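Local coordinates for adhesion and penetration protein autotransporter (Haemophilus influenzae, PDB 3SYJ) that promotes adherence to and invasion of host cells, self-associates to drive bacterial aggregation, and is probably a serine protease, at residues 376-380 and 394-399; 427-433 and 455-461; 443-449 and 462-466; 486-492 and 511-517. All coordinates share one frame. Numbering follows the deposited sequence.

In the fold
All four contacts join successive coils of the beta-helix in the passenger domain of Hap. Contacts 2 and 4 are parallel strand pairs in the same long sheet, with ladders of main-chain hydrogen bonds, apolar side chains on the inward face and mostly polar ones outside. Contact 3 is made by loops, contact 1 by a short strand end and the loop after 391-394; each has one direct main-chain bond and a bridging water. Contact 1 adds a pair of tryptophans inside, contact 3 a lysine-aspartate salt bridge outside. Contacts 2 and 3 touch where L433 meets F446 and F466, and both reach L487 of contact 4; contact 1 touches none, its nearest atoms about 5 Å from contact 3.

Contact 1. Residues 376-380 and 394-399; sequences NQTWQ and WKVNGV
Q377 to Q380 and V396 to V399 are extended, K395 (-107/19) bending the chain after W394, and the end-to-end direction of 377-380 lies 75° from that of 394-399, so the backbones meet at one point. They come closest at T378 and N397, CA to CA 5.1 Å. Here W379 N donates to N397 O at 3.2 Å, nearly straight, and a water bridges Q377 O (2.7 Å) and N397 N (2.8 Å). V396, chi1 t, pushes CG1 to 3.3 Å from Q377 O and 4.0 Å from W379 CB. Inside, W379 (chi1 t, chi2 84°) and W394 (chi1 t, chi2 -101°) form an offset edge-to-face pair: the edge of W394 meets the face of W379, six-membered centroids 5.6 Å apart and planes at 84°. Outside, V399 CG2 lies 3.9 Å from T378 OG1. NE1 of W379 is hydrogen-bonded to OE1 of Q358. This is coil-to-coil stacking in a beta-helix: strand 379-380 pairs in parallel with 356-357, while both tryptophans pack on L363 of strand 363-366.

Contact 2. Residues 427-433 and 455-461; sequences GDGKVIL and RGTVQLN
Strands 430-433 and 455-460 run parallel in register, their axes 4.7 Å apart and inclined at -18°. K430 pairs with T457, V431 with V458, I432 with Q459 and L433 with L460. Main-chain bonds pass back and forth: T457 N to G429 O (2.8 Å), V431 N to T457 O (2.9 Å), Q459 N to V431 O (2.9 Å), L433 N to Q459 O (2.9 Å) and N461 N to L433 O (3.1 Å). K430 and I432 make their main-chain hydrogen bonds on the other side, with G410, L412 and V414 of the preceding coil. G429 O also accepts from a water at 2.9 Å, which donates to R455 O (3.1 Å) and takes a proton from T457 OG1 (2.8 Å). Such stacked parallel rungs are the defining feature of a beta-helix, here in the passenger domain. V431, L433, V458 and L460 share the inward face; L433 CD1 (chi1 m, chi2 t) is 3.8 Å from both V458 CG1 and L460 CD2. K430, I432, T457 and Q459 take the other face, where K430 NZ donates to Q459 OE1 at 3.0 Å. At the corner, G429 has positive phi (75°), and its N makes a weak bond to D428 OD1 (2.8 Å). D428 OD2 and R455 NH1 make a long salt bridge of 3.7 Å, out of the guanidinium plane; R455 NE is satisfied by S453 OG.

Contact 3. Residues 443-449 and 462-466; sequences KQAFSEI and DDKQF
This is a loop-to-loop contact between successive coils of the beta-helix, made where the chain leaves strands 430-433 and 455-460 and heads for 449-452 and 471-473. Neither segment is regular, and the backbones come nearest at Q444 and Q465, CA to CA 4.9 Å. There A445 N donates to Q465 O at 2.7 Å, 163° at the hydrogen, while a water links K443 O and K464 O, 2.9 Å from each. K464 has positive phi and psi (50/54), which helps the chain turn after D463. At the outer end K443, extended except for chi3 (p), brings NZ to D462 OD2 in a 2.9 Å salt bridge, with a weak bond to D463 O at 3.2 Å. D462 OD1 weakly accepts from D463 N at 2.6 Å. The inner end is apolar: I449 and F466 both lean on L433, and F466 also meets the ring of F471. With I449 at m, t and F466 chi1 at p, I449 CD1 lies 3.6 Å from F466 CB.

Contact 4. Residues 486-492 and 511-517; sequences SLTFKRI and NVTITGN
K490, with N511 and T513 next, loses most surface here, in parallel strands 487-489 and 511-514, whose axes are 4.7 Å apart and cross at -19°. L487 pairs with V512, T488 with T513, F489 with I514. Just past the strand, K490 CA is 3.6 Å from T515 OG1, and K490 O takes a weak bond from G516 N at 2.8 Å, while its NZ salt-bridges D469. N511 receives L487 N on its O (3.0 Å) and gives its N to S486 OG (3.0 Å). T513 N donates to L487 O (2.9 Å), T513 O accepts from F489 N (2.7 Å), and a water joins T513 OG1 (2.6 Å) to L487 O (2.9 Å). T515 N then closes on F489 O at 2.9 Å, and at G516 (phi 83°) the chain turns off the strand. On the inward face F489 CD2 (chi1 m) touches V512 CG1 at 3.8 Å, and I492 CD1 meets I514 CD1 at 3.7 Å. In-register parallel rungs between successive coils are characteristic of a beta-helix.

Contact 1. Residues 376-380 and 394-399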
# COMPACT_ATOMS: atom_id res chain seq x y z
N ASN A 376 22.12 -67.63 -2.97
CA ASN A 376 21.39 -67.03 -1.88
C ASN A 376 22.23 -67.04 -0.63
O ASN A 376 21.74 -67.06 0.45
CB ASN A 376 20.07 -67.74 -1.68
CG ASN A 376 20.23 -69.21 -1.28
OD1 ASN A 376 21.29 -69.84 -1.45
ND2 ASN A 376 19.15 -69.76 -0.75
N GLN A 377 23.52 -67.04 -0.83
CA GLN A 377 24.48 -67.03 0.28
C GLN A 377 24.27 -65.81 1.16
O GLN A 377 23.98 -64.72 0.66
CB GLN A 377 25.91 -67.08 -0.26
CG GLN A 377 26.33 -68.44 -0.81
CD GLN A 377 25.80 -68.69 -2.21
OE1 GLN A 377 25.47 -67.76 -2.94
NE2 GLN A 377 25.73 -69.96 -2.59
N THR A 378 24.40 -65.99 2.47
CA THR A 378 24.24 -64.90 3.44
C THR A 378 25.55 -64.50 4.12
O THR A 378 26.54 -65.24 4.07
CB THR A 378 23.21 -65.27 4.53
OG1 THR A 378 23.67 -66.42 5.25
CG2 THR A 378 21.85 -65.57 3.91
N TRP A 379 25.56 -63.33 4.75
CA TRP A 379 26.71 -62.93 5.57
C TRP A 379 26.30 -62.53 6.98
O TRP A 379 25.20 -62.03 7.20
CB TRP A 379 27.50 -61.77 4.93
CG TRP A 379 28.62 -61.26 5.82
CD1 TRP A 379 29.88 -61.78 5.91
CD2 TRP A 379 28.59 -60.13 6.71
NE1 TRP A 379 30.63 -61.06 6.81
CE2 TRP A 379 29.87 -60.04 7.31
CE3 TRP A 379 27.61 -59.20 7.07
CZ2 TRP A 379 30.19 -59.05 8.25
CZ3 TRP A 379 27.93 -58.21 8.01
CH2 TRP A 379 29.21 -58.15 8.59
N GLN A 380 27.22 -62.73 7.91
CA GLN A 380 27.01 -62.43 9.32
C GLN A 380 28.36 -62.20 9.99
O GLN A 380 29.26 -63.05 9.89
CB GLN A 380 26.31 -63.61 9.99
CG GLN A 380 25.82 -63.34 11.40
CD GLN A 380 25.12 -64.53 12.01
OE1 GLN A 380 25.27 -65.66 11.54
NE2 GLN A 380 24.36 -64.29 13.07
N TRP A 394 26.01 -53.98 -2.01
CA TRP A 394 25.88 -55.14 -1.14
C TRP A 394 24.66 -55.97 -1.54
O TRP A 394 23.53 -55.59 -1.27
CB TRP A 394 25.73 -54.67 0.32
CG TRP A 394 25.84 -55.77 1.34
CD1 TRP A 394 24.81 -56.37 2.00
CD2 TRP A 394 27.04 -56.38 1.83
NE1 TRP A 394 25.29 -57.32 2.87
CE2 TRP A 394 26.66 -57.35 2.78
CE3 TRP A 394 28.40 -56.21 1.56
CZ2 TRP A 394 27.59 -58.15 3.45
CZ3 TRP A 394 29.32 -57.00 2.22
CH2 TRP A 394 28.91 -57.96 3.15
N LYS A 395 24.90 -57.10 -2.20
CA LYS A 395 23.80 -57.89 -2.76
C LYS A 395 23.55 -59.17 -1.97
O LYS A 395 22.92 -60.10 -2.45
CB LYS A 395 24.07 -58.20 -4.23
CG LYS A 395 24.11 -56.96 -5.10
CD LYS A 395 24.51 -57.26 -6.54
CE LYS A 395 24.52 -55.98 -7.37
NZ LYS A 395 25.14 -56.16 -8.71
N VAL A 396 24.05 -59.20 -0.74
CA VAL A 396 23.99 -60.39 0.09
C VAL A 396 23.06 -60.18 1.26
O VAL A 396 23.17 -59.19 1.98
CB VAL A 396 25.39 -60.76 0.59
CG1 VAL A 396 25.31 -61.87 1.60
CG2 VAL A 396 26.25 -61.18 -0.58
N ASN A 397 22.12 -61.10 1.46
CA ASN A 397 21.16 -60.97 2.55
C ASN A 397 21.78 -61.22 3.92
O ASN A 397 22.94 -61.63 4.02
CB ASN A 397 19.98 -61.92 2.34
CG ASN A 397 18.96 -61.38 1.37
OD1 ASN A 397 18.46 -62.11 0.52
ND2 ASN A 397 18.64 -60.09 1.50
N GLY A 398 21.00 -60.99 4.96
CA GLY A 398 21.46 -61.21 6.32
C GLY A 398 20.78 -62.41 6.96
O GLY A 398 20.14 -63.21 6.29
N VAL A 399 20.90 -62.51 8.28
CA VAL A 399 20.45 -63.67 9.03
C VAL A 399 19.42 -63.25 10.07
O VAL A 399 19.59 -62.21 10.72
CB VAL A 399 21.63 -64.32 9.75
CG1 VAL A 399 21.15 -65.41 10.69
CG2 VAL A 399 22.63 -64.86 8.72
O HOH W 1 21.97 -63.20 -0.36

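Contact 2. Residues 427-433 and 455-461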
# COMPACT_ATOMS: atom_id res chain seq x y z
N GLY A 427 25.24 -46.44 11.85
CA GLY A 427 25.93 -45.53 12.75
C GLY A 427 26.64 -44.40 12.03
O GLY A 427 26.72 -43.28 12.54
N ASP A 428 27.13 -44.67 10.82
CA ASP A 428 27.94 -43.69 10.10
C ASP A 428 27.77 -43.84 8.59
O ASP A 428 27.50 -44.93 8.08
CB ASP A 428 29.41 -43.83 10.50
CG ASP A 428 30.22 -42.57 10.21
OD1 ASP A 428 29.64 -41.59 9.69
OD2 ASP A 428 31.43 -42.56 10.51
N GLY A 429 27.93 -42.74 7.86
CA GLY A 429 27.89 -42.79 6.41
C GLY A 429 26.49 -42.95 5.86
O GLY A 429 25.52 -42.46 6.44
N LYS A 430 26.38 -43.64 4.73
CA LYS A 430 25.09 -43.78 4.06
C LYS A 430 24.77 -45.22 3.69
O LYS A 430 25.62 -45.98 3.26
CB LYS A 430 25.03 -42.92 2.80
CG LYS A 430 23.63 -42.81 2.22
CD LYS A 430 23.65 -42.46 0.74
CE LYS A 430 24.10 -41.03 0.50
NZ LYS A 430 24.20 -40.77 -0.96
N VAL A 431 23.51 -45.59 3.90
CA VAL A 431 22.99 -46.87 3.46
C VAL A 431 21.87 -46.52 2.51
O VAL A 431 20.94 -45.80 2.89
CB VAL A 431 22.41 -47.66 4.63
CG1 VAL A 431 21.52 -48.79 4.13
CG2 VAL A 431 23.52 -48.18 5.54
N ILE A 432 21.97 -47.01 1.28
CA ILE A 432 20.91 -46.84 0.30
C ILE A 432 20.11 -48.14 0.25
O ILE A 432 20.69 -49.22 0.11
CB ILE A 432 21.48 -46.54 -1.10
CG1 ILE A 432 22.30 -45.25 -1.07
CG2 ILE A 432 20.37 -46.44 -2.12
CD1 ILE A 432 23.05 -44.96 -2.36
N LEU A 433 18.79 -48.04 0.38
CA LEU A 433 17.93 -49.21 0.34
C LEU A 433 17.37 -49.43 -1.05
O LEU A 433 16.57 -48.62 -1.54
CB LEU A 433 16.78 -49.07 1.32
CG LEU A 433 17.16 -48.79 2.77
CD1 LEU A 433 15.91 -48.64 3.61
CD2 LEU A 433 18.06 -49.91 3.29
N ARG A 455 25.52 -39.47 12.78
CA ARG A 455 26.45 -39.41 11.65
C ARG A 455 25.89 -40.06 10.38
O ARG A 455 26.39 -39.83 9.28
CB ARG A 455 27.78 -40.08 12.00
CG ARG A 455 28.51 -39.48 13.19
CD ARG A 455 29.67 -40.40 13.62
NE ARG A 455 29.16 -41.69 14.09
CZ ARG A 455 29.91 -42.75 14.35
NH1 ARG A 455 31.23 -42.71 14.17
NH2 ARG A 455 29.33 -43.87 14.78
N GLY A 456 24.86 -40.88 10.54
CA GLY A 456 24.40 -41.73 9.45
C GLY A 456 23.21 -41.24 8.65
O GLY A 456 22.49 -40.34 9.07
N THR A 457 23.02 -41.85 7.48
CA THR A 457 21.91 -41.53 6.59
C THR A 457 21.34 -42.79 5.94
O THR A 457 22.07 -43.64 5.43
CB THR A 457 22.35 -40.57 5.45
OG1 THR A 457 22.74 -39.30 6.00
CG2 THR A 457 21.23 -40.35 4.44
N VAL A 458 20.02 -42.91 5.96
CA VAL A 458 19.36 -43.94 5.19
C VAL A 458 18.66 -43.26 4.03
O VAL A 458 17.86 -42.36 4.23
CB VAL A 458 18.33 -44.72 6.03
CG1 VAL A 458 17.38 -45.48 5.14
CG2 VAL A 458 19.03 -45.66 7.02
N GLN A 459 18.98 -43.70 2.81
CA GLN A 459 18.43 -43.12 1.60
C GLN A 459 17.56 -44.15 0.88
O GLN A 459 17.97 -45.30 0.69
CB GLN A 459 19.56 -42.64 0.68
CG GLN A 459 19.14 -42.21 -0.72
CD GLN A 459 20.35 -41.87 -1.58
OE1 GLN A 459 21.24 -41.15 -1.16
NE2 GLN A 459 20.38 -42.41 -2.80
N LEU A 460 16.36 -43.75 0.49
CA LEU A 460 15.42 -44.66 -0.15
C LEU A 460 15.54 -44.59 -1.67
O LEU A 460 15.34 -43.54 -2.28
CB LEU A 460 13.98 -44.33 0.26
CG LEU A 460 13.68 -44.20 1.76
CD1 LEU A 460 12.18 -44.03 2.01
CD2 LEU A 460 14.22 -45.41 2.50
N ASN A 461 15.86 -45.73 -2.29
CA ASN A 461 15.88 -45.80 -3.74
C ASN A 461 14.76 -46.66 -4.30
O ASN A 461 14.81 -47.07 -5.45
CB ASN A 461 17.24 -46.31 -4.24
CG ASN A 461 18.25 -45.19 -4.41
OD1 ASN A 461 19.19 -45.31 -5.19
ND2 ASN A 461 18.04 -44.08 -3.70
O HOH W 2 25.49 -39.59 6.28

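Contact 3. Residues 443-449 and 462-466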
# COMPACT_ATOMS: atom_id res chain seq x y z
N LYS A 443 9.95 -58.70 -1.01
CA LYS A 443 10.96 -57.64 -1.03
C LYS A 443 11.01 -56.93 0.33
O LYS A 443 10.03 -56.33 0.76
CB LYS A 443 10.64 -56.62 -2.12
CG LYS A 443 11.70 -55.54 -2.31
CD LYS A 443 11.36 -54.65 -3.50
CE LYS A 443 10.08 -53.88 -3.26
NZ LYS A 443 9.85 -52.84 -4.29
N GLN A 444 12.16 -57.01 1.00
CA GLN A 444 12.36 -56.34 2.28
C GLN A 444 13.85 -56.14 2.54
O GLN A 444 14.62 -57.11 2.53
CB GLN A 444 11.74 -57.14 3.43
CG GLN A 444 12.07 -56.62 4.82
CD GLN A 444 11.41 -57.43 5.92
OE1 GLN A 444 12.04 -58.31 6.52
NE2 GLN A 444 10.15 -57.15 6.19
N ALA A 445 14.25 -54.89 2.75
CA ALA A 445 15.66 -54.58 2.96
C ALA A 445 16.18 -55.08 4.30
O ALA A 445 17.25 -55.68 4.37
CB ALA A 445 15.90 -53.09 2.82
N PHE A 446 15.41 -54.83 5.36
CA PHE A 446 15.75 -55.28 6.71
C PHE A 446 14.47 -55.46 7.53
O PHE A 446 13.47 -54.81 7.27
CB PHE A 446 16.69 -54.29 7.40
CG PHE A 446 18.00 -54.08 6.68
CD1 PHE A 446 19.05 -54.97 6.85
CD2 PHE A 446 18.17 -52.99 5.84
CE1 PHE A 446 20.26 -54.78 6.20
CE2 PHE A 446 19.37 -52.80 5.17
CZ PHE A 446 20.41 -53.69 5.35
N SER A 447 14.51 -56.35 8.51
CA SER A 447 13.34 -56.55 9.36
C SER A 447 13.22 -55.40 10.36
O SER A 447 12.19 -55.26 11.02
CB SER A 447 13.45 -57.86 10.11
OG SER A 447 14.60 -57.86 10.94
N GLU A 448 14.26 -54.58 10.46
CA GLU A 448 14.29 -53.49 11.42
C GLU A 448 15.48 -52.59 11.09
O GLU A 448 16.57 -53.09 10.78
CB GLU A 448 14.41 -54.05 12.84
CG GLU A 448 14.21 -53.05 13.95
CD GLU A 448 14.16 -53.70 15.33
OE1 GLU A 448 15.11 -54.45 15.67
OE2 GLU A 448 13.18 -53.47 16.07
N ILE A 449 15.28 -51.28 11.15
CA ILE A 449 16.31 -50.32 10.75
C ILE A 449 16.41 -49.18 11.75
O ILE A 449 15.41 -48.53 12.06
CB ILE A 449 16.02 -49.73 9.34
CG1 ILE A 449 15.92 -50.83 8.28
CG2 ILE A 449 17.07 -48.71 8.94
CD1 ILE A 449 15.27 -50.37 6.98
N ASP A 462 13.74 -46.92 -3.49
CA ASP A 462 12.60 -47.73 -3.91
C ASP A 462 11.50 -47.68 -2.86
O ASP A 462 11.71 -47.20 -1.74
CB ASP A 462 13.03 -49.18 -4.16
CG ASP A 462 11.98 -50.00 -4.91
OD1 ASP A 462 11.00 -49.43 -5.43
OD2 ASP A 462 12.14 -51.24 -4.97
N ASP A 463 10.31 -48.15 -3.23
CA ASP A 463 9.20 -48.23 -2.29
C ASP A 463 9.17 -49.58 -1.60
O ASP A 463 9.85 -50.53 -2.01
CB ASP A 463 7.86 -47.98 -2.99
CG ASP A 463 7.81 -46.63 -3.68
OD1 ASP A 463 8.21 -45.62 -3.06
OD2 ASP A 463 7.37 -46.58 -4.84
N LYS A 464 8.39 -49.65 -0.52
CA LYS A 464 8.17 -50.89 0.20
C LYS A 464 9.46 -51.63 0.53
O LYS A 464 9.60 -52.80 0.22
CB LYS A 464 7.25 -51.80 -0.61
CG LYS A 464 5.96 -51.14 -0.99
CD LYS A 464 4.90 -52.19 -1.27
CE LYS A 464 3.51 -51.64 -0.99
NZ LYS A 464 2.61 -52.71 -0.43
N GLN A 465 10.39 -50.94 1.19
CA GLN A 465 11.69 -51.52 1.51
C GLN A 465 11.74 -52.04 2.93
O GLN A 465 12.58 -52.87 3.28
CB GLN A 465 12.80 -50.48 1.30
CG GLN A 465 13.09 -50.18 -0.15
CD GLN A 465 13.80 -51.32 -0.84
OE1 GLN A 465 13.39 -51.79 -1.92
NE2 GLN A 465 14.88 -51.80 -0.22
N PHE A 466 10.83 -51.53 3.75
CA PHE A 466 10.78 -51.91 5.15
C PHE A 466 9.44 -51.51 5.73
O PHE A 466 8.73 -50.69 5.16
CB PHE A 466 11.90 -51.21 5.93
CG PHE A 466 11.79 -49.72 5.91
CD1 PHE A 466 11.08 -49.04 6.90
CD2 PHE A 466 12.40 -48.98 4.91
CE1 PHE A 466 10.98 -47.65 6.88
CE2 PHE A 466 12.29 -47.60 4.88
CZ PHE A 466 11.59 -46.94 5.88
O HOH W 3 7.61 -54.92 -0.09

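Contact 4. Residues 486-492 and 511-517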
# COMPACT_ATOMS: atom_id res chain seq x y z
N SER A 486 7.53 -41.57 -0.71
CA SER A 486 6.60 -41.22 0.35
C SER A 486 6.41 -42.37 1.33
O SER A 486 6.51 -43.53 0.96
CB SER A 486 5.26 -40.78 -0.24
OG SER A 486 5.42 -39.52 -0.88
N LEU A 487 6.15 -42.02 2.58
CA LEU A 487 5.96 -43.00 3.64
C LEU A 487 4.78 -42.61 4.50
O LEU A 487 4.46 -41.42 4.63
CB LEU A 487 7.20 -43.08 4.52
CG LEU A 487 8.52 -43.50 3.88
CD1 LEU A 487 9.67 -43.28 4.86
CD2 LEU A 487 8.44 -44.95 3.44
N THR A 488 4.13 -43.61 5.08
CA THR A 488 3.15 -43.38 6.12
C THR A 488 3.64 -44.04 7.40
O THR A 488 4.14 -45.17 7.36
CB THR A 488 1.79 -44.00 5.78
OG1 THR A 488 1.26 -43.36 4.62
CG2 THR A 488 0.82 -43.82 6.93
N PHE A 489 3.52 -43.33 8.52
CA PHE A 489 3.80 -43.90 9.83
C PHE A 489 2.53 -43.90 10.69
O PHE A 489 1.66 -43.04 10.53
CB PHE A 489 4.84 -43.08 10.58
CG PHE A 489 6.22 -43.12 9.98
CD1 PHE A 489 7.18 -43.97 10.51
CD2 PHE A 489 6.57 -42.29 8.95
CE1 PHE A 489 8.46 -44.00 9.99
CE2 PHE A 489 7.85 -42.31 8.41
CZ PHE A 489 8.80 -43.16 8.94
N LYS A 490 2.43 -44.86 11.60
CA LYS A 490 1.45 -44.77 12.68
C LYS A 490 2.04 -43.86 13.75
O LYS A 490 1.51 -42.80 14.04
CB LYS A 490 1.12 -46.15 13.23
CG LYS A 490 0.43 -47.03 12.21
CD LYS A 490 0.36 -48.47 12.67
CE LYS A 490 -0.09 -49.39 11.54
NZ LYS A 490 0.38 -50.79 11.77
N ARG A 491 3.17 -44.29 14.32
CA ARG A 491 4.02 -43.39 15.09
C ARG A 491 5.47 -43.55 14.63
O ARG A 491 5.89 -44.63 14.19
CB ARG A 491 3.91 -43.65 16.60
CG ARG A 491 4.17 -45.07 17.03
CD ARG A 491 4.05 -45.24 18.55
NE ARG A 491 5.34 -44.99 19.19
CZ ARG A 491 6.21 -45.94 19.49
NH1 ARG A 491 5.94 -47.22 19.26
NH2 ARG A 491 7.36 -45.61 20.04
N ILE A 492 6.24 -42.47 14.71
CA ILE A 492 7.66 -42.55 14.39
C ILE A 492 8.43 -42.84 15.68
O ILE A 492 8.30 -42.12 16.66
CB ILE A 492 8.18 -41.25 13.74
CG1 ILE A 492 7.32 -40.87 12.54
CG2 ILE A 492 9.63 -41.41 13.30
CD1 ILE A 492 7.61 -39.47 12.02
N ASN A 511 6.40 -37.07 0.58
CA ASN A 511 5.42 -36.85 1.63
C ASN A 511 5.61 -37.81 2.80
O ASN A 511 5.88 -38.99 2.59
CB ASN A 511 4.00 -37.00 1.09
CG ASN A 511 3.73 -36.10 -0.09
OD1 ASN A 511 4.04 -34.90 -0.07
ND2 ASN A 511 3.14 -36.67 -1.14
N VAL A 512 5.49 -37.30 4.02
CA VAL A 512 5.39 -38.15 5.19
C VAL A 512 4.01 -37.97 5.80
O VAL A 512 3.61 -36.85 6.13
CB VAL A 512 6.45 -37.82 6.27
CG1 VAL A 512 6.42 -38.86 7.38
CG2 VAL A 512 7.83 -37.74 5.67
N THR A 513 3.28 -39.07 5.93
CA THR A 513 1.99 -39.03 6.59
C THR A 513 2.10 -39.70 7.96
O THR A 513 2.70 -40.76 8.09
CB THR A 513 0.90 -39.70 5.72
OG1 THR A 513 0.87 -39.06 4.43
CG2 THR A 513 -0.48 -39.60 6.37
N ILE A 514 1.54 -39.06 8.98
CA ILE A 514 1.47 -39.64 10.31
C ILE A 514 -0.00 -39.83 10.68
O ILE A 514 -0.78 -38.87 10.66
CB ILE A 514 2.17 -38.74 11.35
CG1 ILE A 514 3.67 -38.65 11.03
CG2 ILE A 514 1.97 -39.29 12.75
CD1 ILE A 514 4.40 -37.58 11.80
N THR A 515 -0.38 -41.06 11.00
CA THR A 515 -1.79 -41.40 11.26
C THR A 515 -2.11 -41.65 12.74
O THR A 515 -3.27 -41.76 13.12
CB THR A 515 -2.23 -42.62 10.45
OG1 THR A 515 -1.42 -43.75 10.79
CG2 THR A 515 -2.09 -42.34 8.95
N GLY A 516 -1.08 -41.74 13.58
CA GLY A 516 -1.28 -41.98 14.99
C GLY A 516 -1.47 -43.45 15.28
O GLY A 516 -1.50 -44.27 14.37
N ASN A 517 -1.58 -43.79 16.56
CA ASN A 517 -1.72 -45.18 16.96
C ASN A 517 -3.05 -45.74 16.48
O ASN A 517 -4.09 -45.07 16.54
CB ASN A 517 -1.60 -45.34 18.47
CG ASN A 517 -0.17 -45.17 18.96
OD1 ASN A 517 0.07 -44.57 20.00
ND2 ASN A 517 0.78 -45.70 18.20
O HOH W 4 2.75 -39.92 2.85